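Local coordinates for protein Pgp2 (Campylobacter jejuni subsp. jejuni, PDB 6XJ6) that helps to set the helical cell shape of its bacterium, binding peptidoglycan and probably trimming it as an LD-carboxypeptidase of the YkuD family, at residues F78-R83 against A98-N103. Residues are numbered along the deposited sequence; the frame is centred on the assembly and turned at random.
Sequences FYELGR and ATTYPN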
# COMPACT_ATOMS: atom_id res chain seq x y z
N PHE A 78 4.48 0.16 -0.88
CA PHE A 78 3.65 -0.04 0.30
C PHE A 78 2.98 -1.40 0.19
O PHE A 78 2.30 -1.68 -0.81
CB PHE A 78 2.60 1.07 0.44
CG PHE A 78 2.06 1.22 1.82
CD1 PHE A 78 2.66 2.07 2.73
CD2 PHE A 78 0.93 0.51 2.22
CE1 PHE A 78 2.14 2.22 4.01
CE2 PHE A 78 0.42 0.66 3.49
CZ PHE A 78 1.04 1.51 4.39
N TYR A 79 3.18 -2.23 1.21
CA TYR A 79 2.79 -3.63 1.24
C TYR A 79 2.15 -3.93 2.59
O TYR A 79 1.97 -3.04 3.43
CB TYR A 79 4.01 -4.53 0.98
CG TYR A 79 4.60 -4.29 -0.39
CD1 TYR A 79 5.61 -3.35 -0.58
CD2 TYR A 79 4.13 -4.97 -1.49
CE1 TYR A 79 6.13 -3.10 -1.83
CE2 TYR A 79 4.64 -4.74 -2.75
CZ TYR A 79 5.64 -3.80 -2.91
OH TYR A 79 6.13 -3.55 -4.16
N GLU A 80 1.80 -5.19 2.79
CA GLU A 80 1.32 -5.68 4.07
C GLU A 80 2.22 -6.79 4.56
O GLU A 80 2.93 -7.44 3.77
CB GLU A 80 -0.12 -6.17 3.96
CG GLU A 80 -1.06 -5.13 3.43
CD GLU A 80 -2.39 -5.69 3.08
OE1 GLU A 80 -3.12 -6.07 4.01
OE2 GLU A 80 -2.69 -5.79 1.86
N LEU A 81 2.21 -7.01 5.87
CA LEU A 81 3.01 -8.04 6.51
C LEU A 81 2.10 -9.14 7.06
O LEU A 81 1.11 -8.85 7.75
CB LEU A 81 3.85 -7.47 7.64
CG LEU A 81 5.01 -8.36 8.08
CD1 LEU A 81 6.08 -8.46 7.01
CD2 LEU A 81 5.59 -7.82 9.38
N GLY A 82 2.45 -10.39 6.76
CA GLY A 82 1.74 -11.53 7.30
C GLY A 82 2.23 -11.92 8.68
O GLY A 82 3.12 -11.30 9.26
N ARG A 83 1.63 -12.98 9.20
CA ARG A 83 1.89 -13.42 10.56
C ARG A 83 3.22 -14.17 10.64
O ARG A 83 3.69 -14.76 9.67
CB ARG A 83 0.77 -14.33 11.06
N ALA A 98 6.12 -12.66 6.02
CA ALA A 98 6.08 -12.48 4.57
C ALA A 98 5.41 -11.16 4.23
O ALA A 98 4.34 -10.84 4.76
CB ALA A 98 5.34 -13.63 3.90
N THR A 99 6.05 -10.38 3.35
CA THR A 99 5.38 -9.22 2.77
C THR A 99 4.57 -9.67 1.56
O THR A 99 4.76 -10.76 1.02
CB THR A 99 6.36 -8.13 2.32
OG1 THR A 99 6.92 -8.47 1.04
CG2 THR A 99 7.48 -7.89 3.34
N THR A 100 3.67 -8.79 1.12
CA THR A 100 2.75 -9.10 0.03
C THR A 100 3.30 -8.79 -1.36
O THR A 100 2.52 -8.72 -2.31
CB THR A 100 1.43 -8.37 0.24
OG1 THR A 100 1.70 -6.99 0.48
CG2 THR A 100 0.69 -8.96 1.43
N TYR A 101 4.61 -8.63 -1.51
CA TYR A 101 5.16 -8.45 -2.85
C TYR A 101 4.90 -9.71 -3.68
O TYR A 101 5.17 -10.82 -3.22
CB TYR A 101 6.67 -8.17 -2.86
CG TYR A 101 7.16 -8.03 -4.28
CD1 TYR A 101 7.16 -6.80 -4.93
CD2 TYR A 101 7.57 -9.14 -5.00
CE1 TYR A 101 7.57 -6.68 -6.24
CE2 TYR A 101 7.98 -9.03 -6.31
CZ TYR A 101 7.98 -7.79 -6.93
OH TYR A 101 8.38 -7.66 -8.23
N PRO A 102 4.40 -9.57 -4.92
CA PRO A 102 4.01 -8.35 -5.64
C PRO A 102 2.59 -7.95 -5.32
O PRO A 102 1.70 -8.80 -5.25
CB PRO A 102 4.14 -8.76 -7.11
CG PRO A 102 3.81 -10.21 -7.10
CD PRO A 102 4.33 -10.75 -5.80
N ASN A 103 2.37 -6.65 -5.13
CA ASN A 103 1.02 -6.15 -4.94
C ASN A 103 0.34 -5.97 -6.30
O ASN A 103 0.91 -6.27 -7.35
CB ASN A 103 1.03 -4.90 -4.06
CG ASN A 103 1.68 -3.70 -4.73
OD1 ASN A 103 1.61 -3.53 -5.95
ND2 ASN A 103 2.28 -2.83 -3.93
O HOH W 1 -0.42 -5.52 -0.19
O HOH W 2 3.85 -14.05 7.00
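Tyr-79 reaches across to the loop 99-103 that leads into helix 104-108, and its side chain passes Thr-100, Asn-103 and Tyr-101 on the way from CB to OH. Its CB lies 3.4 Å from Thr-100 OG1, which sits close to the plane of the ring at its edge. Further out, CD2 runs past the backbone N of Tyr-101, and CE2 comes to 3.3 Å from ND2 of Asn-103, whose amide is turned only 21° from the ring plane. The tip, OH, is in van der Waals contact with the edge of the Tyr-101 ring at CD1, 3.5 Å away; the two tyrosines lie side by side, pointing the same way. A hydroxyl suits this buried end because Asp-106 in helix 104-108 is its hydrogen-bonding partner.

Threonine suits position 100 because its two branches do different work. With OG1 between its own backbone N and carbonyl carbon (chi1 51°), the hydroxyl receives a nearly straight bond from Glu-80 N (2.9 Å, 170°), while the methyl CG2 packs on Glu-80 CB. A water links OG1 to Glu-80 OE2, and the other carboxylate oxygen forms a salt bridge with Lys-155.

Within the L,D-transpeptidase catalytic domain, this contact joins the edge strand 77-80 of the five-stranded mixed sheet to the chain leaving strand 97-98 of the smaller three-stranded one. The backbones share one isolated antiparallel bridge, the non-hydrogen-bonded pair Leu-81 and Thr-99, flanked by Gly-82 N to Ala-98 O (2.8 Å) and a weak bond from Thr-100 N to Glu-80 O (3.1 Å). Thr-99 lies about 8 Å, side chain to side chain, from the predicted nucleophile Cys-136, and Leu-81 CD1 rests against its CG2.

Asparagine suits the N-cap of helix 104-108: Asn-103 OD1 accepts from Asp-106 N, leaving ND2 to make a weak bond to Phe-78 O (3.3 Å) and a hydrogen bond to Tyr-241 OH.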